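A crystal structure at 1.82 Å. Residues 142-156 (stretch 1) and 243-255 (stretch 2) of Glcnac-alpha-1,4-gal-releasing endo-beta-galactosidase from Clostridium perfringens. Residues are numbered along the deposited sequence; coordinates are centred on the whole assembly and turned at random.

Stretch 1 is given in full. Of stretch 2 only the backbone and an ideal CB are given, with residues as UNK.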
# COMPACT_ATOMS: atom_id res chain seq x y z
N GLY A 142 -10.49 2.97 -21.61
CA GLY A 142 -10.87 1.61 -22.00
C GLY A 142 -10.29 0.54 -21.07
O GLY A 142 -9.81 0.86 -19.99
N GLY A 143 -10.33 -0.72 -21.49
CA GLY A 143 -9.84 -1.82 -20.65
C GLY A 143 -8.32 -1.91 -20.56
O GLY A 143 -7.61 -1.65 -21.55
N GLY A 144 -7.82 -2.27 -19.38
CA GLY A 144 -6.39 -2.34 -19.17
C GLY A 144 -5.99 -1.66 -17.87
O GLY A 144 -6.81 -0.99 -17.23
N HIS A 145 -4.74 -1.85 -17.49
CA HIS A 145 -4.19 -1.21 -16.29
C HIS A 145 -2.68 -1.19 -16.36
O HIS A 145 -2.10 -1.87 -17.19
CB HIS A 145 -4.69 -1.90 -14.99
CG HIS A 145 -4.10 -3.26 -14.72
ND1 HIS A 145 -4.57 -4.42 -15.32
CD2 HIS A 145 -3.16 -3.66 -13.83
CE1 HIS A 145 -3.91 -5.46 -14.84
NE2 HIS A 145 -3.05 -5.02 -13.92
N GLN A 146 -2.06 -0.39 -15.50
CA GLN A 146 -0.61 -0.46 -15.33
C GLN A 146 -0.36 -0.93 -13.91
O GLN A 146 -1.25 -0.87 -13.07
CB GLN A 146 0.04 0.92 -15.57
CG GLN A 146 -0.59 2.07 -14.76
CD GLN A 146 -1.48 2.95 -15.64
OE1 GLN A 146 -1.01 3.50 -16.64
NE2 GLN A 146 -2.76 3.07 -15.29
N ALA A 147 0.86 -1.41 -13.64
CA ALA A 147 1.15 -1.95 -12.32
C ALA A 147 2.60 -1.78 -11.90
O ALA A 147 3.53 -1.98 -12.70
CB ALA A 147 0.74 -3.43 -12.24
N TRP A 148 2.77 -1.40 -10.63
CA TRP A 148 4.06 -1.42 -9.96
C TRP A 148 3.82 -2.36 -8.80
O TRP A 148 2.96 -2.08 -7.94
CB TRP A 148 4.42 -0.04 -9.45
CG TRP A 148 5.65 0.01 -8.56
CD1 TRP A 148 6.73 -0.85 -8.55
CD2 TRP A 148 5.91 1.00 -7.56
NE1 TRP A 148 7.62 -0.46 -7.57
CE2 TRP A 148 7.16 0.69 -6.97
CE3 TRP A 148 5.21 2.11 -7.10
CZ2 TRP A 148 7.71 1.45 -5.92
CZ3 TRP A 148 5.76 2.88 -6.06
CH2 TRP A 148 7.00 2.53 -5.48
N TRP A 149 4.51 -3.49 -8.79
CA TRP A 149 4.23 -4.49 -7.76
C TRP A 149 5.47 -5.27 -7.36
O TRP A 149 6.49 -5.25 -8.06
CB TRP A 149 3.10 -5.46 -8.20
CG TRP A 149 3.18 -6.06 -9.60
CD1 TRP A 149 3.23 -5.39 -10.81
CD2 TRP A 149 3.09 -7.46 -9.92
NE1 TRP A 149 3.21 -6.30 -11.84
CE2 TRP A 149 3.11 -7.58 -11.33
CE3 TRP A 149 3.00 -8.64 -9.15
CZ2 TRP A 149 3.06 -8.82 -12.00
CZ3 TRP A 149 2.94 -9.89 -9.82
CH2 TRP A 149 2.98 -9.96 -11.23
N MET A 150 5.38 -5.96 -6.22
CA MET A 150 6.51 -6.70 -5.68
C MET A 150 6.02 -8.08 -5.29
O MET A 150 4.88 -8.24 -4.90
CB MET A 150 7.09 -5.96 -4.46
CG MET A 150 7.60 -4.54 -4.84
SD MET A 150 8.29 -3.64 -3.42
CE MET A 150 9.77 -4.64 -3.17
N VAL A 151 6.91 -9.06 -5.45
CA VAL A 151 6.60 -10.45 -5.13
C VAL A 151 7.74 -11.04 -4.32
O VAL A 151 8.90 -10.69 -4.52
CB VAL A 151 6.35 -11.30 -6.41
CG1 VAL A 151 5.06 -10.84 -7.12
CG2 VAL A 151 7.55 -11.26 -7.40
N GLY A 152 7.40 -11.94 -3.40
CA GLY A 152 8.41 -12.66 -2.64
C GLY A 152 9.32 -13.44 -3.57
O GLY A 152 8.90 -13.96 -4.62
N MET A 153 10.59 -13.54 -3.18
CA MET A 153 11.57 -14.24 -4.01
C MET A 153 11.63 -15.73 -3.73
O MET A 153 12.44 -16.44 -4.33
CB MET A 153 12.96 -13.60 -3.85
CG MET A 153 13.05 -12.21 -4.51
SD MET A 153 12.74 -12.16 -6.30
CE MET A 153 13.76 -13.24 -6.92
N GLN A 154 10.78 -16.21 -2.81
CA GLN A 154 10.64 -17.66 -2.58
C GLN A 154 12.00 -18.29 -2.26
O GLN A 154 12.33 -19.38 -2.71
CB GLN A 154 9.94 -18.32 -3.80
CG GLN A 154 8.49 -17.82 -3.96
CD GLN A 154 7.84 -18.14 -5.31
OE1 GLN A 154 7.12 -17.30 -5.85
NE2 GLN A 154 8.07 -19.34 -5.85
N ASP A 155 12.77 -17.58 -1.45
CA ASP A 155 14.15 -17.99 -1.15
C ASP A 155 14.25 -19.17 -0.20
O ASP A 155 15.32 -19.82 -0.10
CB ASP A 155 14.94 -16.80 -0.60
CG ASP A 155 15.28 -15.77 -1.67
OD1 ASP A 155 15.65 -16.18 -2.81
OD2 ASP A 155 15.23 -14.55 -1.44
N ASP A 156 13.16 -19.45 0.52
CA ASP A 156 13.12 -20.58 1.45
C ASP A 156 13.32 -21.94 0.75
O ASP A 156 14.23 -22.70 1.10
CB ASP A 156 11.86 -20.57 2.35
CG ASP A 156 10.55 -20.46 1.57
OD1 ASP A 156 9.47 -20.68 2.18
OD2 ASP A 156 10.49 -20.14 0.36
N UNK A 243 8.14 -10.73 5.46
CA UNK A 243 9.42 -10.73 6.18
C UNK A 243 10.55 -11.45 5.44
O UNK A 243 11.33 -12.24 6.04
CB UNK A 243 9.23 -11.38 7.55
N UNK A 244 10.64 -11.18 4.14
CA UNK A 244 11.64 -11.79 3.26
C UNK A 244 11.87 -10.86 2.08
O UNK A 244 11.12 -9.90 1.90
CB UNK A 244 11.20 -13.18 2.79
N UNK A 245 12.90 -11.15 1.30
CA UNK A 245 13.24 -10.29 0.16
C UNK A 245 12.17 -10.41 -0.92
O UNK A 245 11.60 -11.48 -1.11
CB UNK A 245 14.61 -10.66 -0.41
N UNK A 246 11.93 -9.30 -1.62
CA UNK A 246 10.95 -9.23 -2.70
C UNK A 246 11.60 -8.60 -3.92
O UNK A 246 12.50 -7.75 -3.79
CB UNK A 246 9.71 -8.44 -2.27
N UNK A 247 11.12 -9.02 -5.10
CA UNK A 247 11.56 -8.46 -6.37
C UNK A 247 10.49 -7.54 -6.90
O UNK A 247 9.36 -7.57 -6.42
CB UNK A 247 11.88 -9.56 -7.38
N UNK A 248 10.84 -6.73 -7.90
CA UNK A 248 9.95 -5.68 -8.42
C UNK A 248 9.58 -5.94 -9.87
O UNK A 248 10.42 -6.32 -10.67
CB UNK A 248 10.61 -4.31 -8.29
N UNK A 249 8.31 -5.69 -10.18
CA UNK A 249 7.83 -5.73 -11.57
C UNK A 249 7.17 -4.40 -11.90
O UNK A 249 6.41 -3.87 -11.09
CB UNK A 249 6.85 -6.89 -11.79
N UNK A 250 7.48 -3.86 -13.08
CA UNK A 250 6.81 -2.67 -13.58
C UNK A 250 6.24 -3.05 -14.95
O UNK A 250 6.99 -3.44 -15.84
CB UNK A 250 7.76 -1.47 -13.66
N UNK A 251 4.93 -2.95 -15.10
CA UNK A 251 4.31 -3.43 -16.34
C UNK A 251 2.97 -2.78 -16.66
O UNK A 251 2.44 -1.97 -15.88
CB UNK A 251 4.12 -4.95 -16.26
N UNK A 252 2.47 -3.09 -17.85
CA UNK A 252 1.21 -2.55 -18.33
C UNK A 252 0.47 -3.68 -19.04
O UNK A 252 1.11 -4.55 -19.61
CB UNK A 252 1.43 -1.35 -19.26
N UNK A 253 -0.86 -3.67 -18.97
CA UNK A 253 -1.66 -4.78 -19.46
C UNK A 253 -2.83 -4.27 -20.29
O UNK A 253 -3.34 -3.15 -20.06
CB UNK A 253 -2.16 -5.63 -18.29
N UNK A 254 -3.28 -5.10 -21.22
CA UNK A 254 -4.67 -4.99 -21.69
C UNK A 254 -5.22 -6.38 -22.03
O UNK A 254 -4.45 -7.35 -22.06
CB UNK A 254 -4.76 -4.07 -22.91
N UNK A 255 -6.54 -6.47 -22.22
CA UNK A 255 -7.21 -7.76 -22.49
C UNK A 255 -7.09 -8.74 -21.31
O UNK A 255 -7.11 -9.97 -21.50
CB UNK A 255 -6.62 -8.40 -23.75

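Position 243 has nothing of stretch 1 within 5.5 Å of its ideal CB, so many residues would suit; the deposited D243 makes no contact. At 244 the ideal CB is equally free, and only a long side chain could reach back to the opposing strand. Y244 does so, its CE1 lying 3.7 Å from G152 CA, where the absence of a side chain leaves room: an ideal CB on G152 would come within 2.8 Å of Y244 CE1.

At 245 the backbone O accepts a hydrogen bond from M153 N (3.1 Å), while the ideal CB lies 4.1 Å from D155 OD2. A basic or neutral polar residue would seem natural beside that carboxylate. The deposited residue is E245, whose OE1 stays 4.6 Å from D155 OD2, like charge near like; a water links D155 OD2 (2.8 Å) to E245 N (2.9 Å).

The ideal CB of 246 points sideways, tight against V151 O (3.3 Å) and 3.9 Å from M150 CE; the methyl makes an apolar chain reasonable, and several would serve. M246 fits, its CE reaching 3.5 Å from M150 O.

Position 247 is sterically restricted: an ideal CB would sit 2.9 Å from M153 SD, a clash. Glycine is the obvious candidate, and G247 is found, pairing with V151 through N to V151 O (2.8 Å) and O to V151 N (3.0 Å).

At 248 the CB shares a face with W148 and M150, 4.9 Å from W148 NE1 and 4.6 Å from M150 CG. A small polar or beta-branched residue would suit. T248 uses both properties: CG2 packs 3.7 Å from W148 NE1, and OG1 receives a hydrogen bond from a water (2.8 Å) that accepts one from W148 NE1 (2.9 Å).

Position 249 points to the W149 face, its CB 3.7 Å from W149 NE1, so a branched or long aliphatic chain could cover the indole. I249 does this: CD1 stands 3.6 Å from the centroid of the six-membered ring of W149, 17° off its normal.

At 250 the CB is 4.4 Å from A147 O and shares a face with W148; several apolar residues would serve. L250 brings CD2 to 3.6 Å from W148 CD1.

Position 251 has its CB 4.7 Å from W149 NE1, an indole donor pointing this way, so a short acceptor is attractive. N251 supplies it: W149 NE1 donates to N251 OD1 at 2.8 Å, 159° at the hydrogen.

At 252, on the Q146 face, beta-branched or other aliphatic residues fit. I252 places CG1 3.5 Å from H145 O.

The CB of 253 lies 3.9 Å from H145 CE1, so a flat ring is plausible. Y253 lies near parallel to the imidazole (11°, centroids 4.3 Å apart) but slid, with little overlap. Its OH accepts from N251 ND2 (3.0 Å).

At 254 the CB is 4.0 Å from G143 O, an acceptor that invites a hydroxyl; T254 OG1 donates to G143 O at 2.9 Å.

Position 255, with positive phi, favours Gly, Asn or Asp; its CA-to-CB bond points away from stretch 1, and D255 makes no contact with it.

Stretch 2 243-255: DYEMGTILNIYTD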
# COMPACT_ATOMS: atom_id res chain seq x y z
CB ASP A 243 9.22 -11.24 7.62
CG ASP A 243 8.83 -12.71 7.68
OD1 ASP A 243 8.35 -13.27 6.67
OD2 ASP A 243 9.00 -13.38 8.72
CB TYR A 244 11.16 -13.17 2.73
CG TYR A 244 9.70 -13.22 2.46
CD1 TYR A 244 9.16 -12.71 1.27
CD2 TYR A 244 8.82 -13.77 3.40
CE1 TYR A 244 7.79 -12.75 1.03
CE2 TYR A 244 7.44 -13.82 3.16
CZ TYR A 244 6.94 -13.31 1.98
OH TYR A 244 5.59 -13.34 1.74
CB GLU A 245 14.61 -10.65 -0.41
CG GLU A 245 15.75 -10.35 0.55
CD GLU A 245 17.09 -10.17 -0.14
OE1 GLU A 245 17.19 -10.43 -1.35
OE2 GLU A 245 18.06 -9.80 0.56
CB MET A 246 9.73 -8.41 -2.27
CG MET A 246 8.94 -9.05 -1.12
SD MET A 246 7.54 -8.02 -0.59
CE MET A 246 6.23 -8.67 -1.71
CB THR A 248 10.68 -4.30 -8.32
OG1 THR A 248 10.88 -3.99 -6.93
CG2 THR A 248 9.78 -3.15 -8.86
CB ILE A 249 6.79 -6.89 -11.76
CG1 ILE A 249 7.40 -8.24 -11.31
CG2 ILE A 249 6.23 -6.89 -13.22
CD1 ILE A 249 6.43 -9.43 -11.39
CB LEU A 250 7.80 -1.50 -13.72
CG LEU A 250 8.17 -0.79 -12.43
CD1 LEU A 250 9.51 0.01 -12.61
CD2 LEU A 250 7.04 0.12 -11.98
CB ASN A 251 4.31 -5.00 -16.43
CG ASN A 251 3.38 -5.69 -15.43
OD1 ASN A 251 3.01 -5.13 -14.40
ND2 ASN A 251 3.02 -6.95 -15.74
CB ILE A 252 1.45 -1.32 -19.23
CG1 ILE A 252 0.12 -0.66 -19.63
CG2 ILE A 252 2.38 -1.66 -20.44
CD1 ILE A 252 0.27 0.80 -20.19
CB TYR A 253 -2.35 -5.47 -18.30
CG TYR A 253 -1.51 -6.18 -17.30
CD1 TYR A 253 -0.90 -5.48 -16.26
CD2 TYR A 253 -1.38 -7.58 -17.35
CE1 TYR A 253 -0.15 -6.17 -15.28
CE2 TYR A 253 -0.63 -8.27 -16.38
CZ TYR A 253 -0.02 -7.54 -15.35
OH TYR A 253 0.72 -8.20 -14.37
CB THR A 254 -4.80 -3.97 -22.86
OG1 THR A 254 -6.20 -3.68 -23.09
CG2 THR A 254 -4.27 -4.58 -24.19
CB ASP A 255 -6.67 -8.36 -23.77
CG ASP A 255 -6.92 -7.46 -24.96
OD1 ASP A 255 -6.09 -7.44 -25.89
OD2 ASP A 255 -7.94 -6.71 -25.01
O HOH W 1 9.62 -1.73 -5.85
O HOH W 2 14.30 -13.71 1.04
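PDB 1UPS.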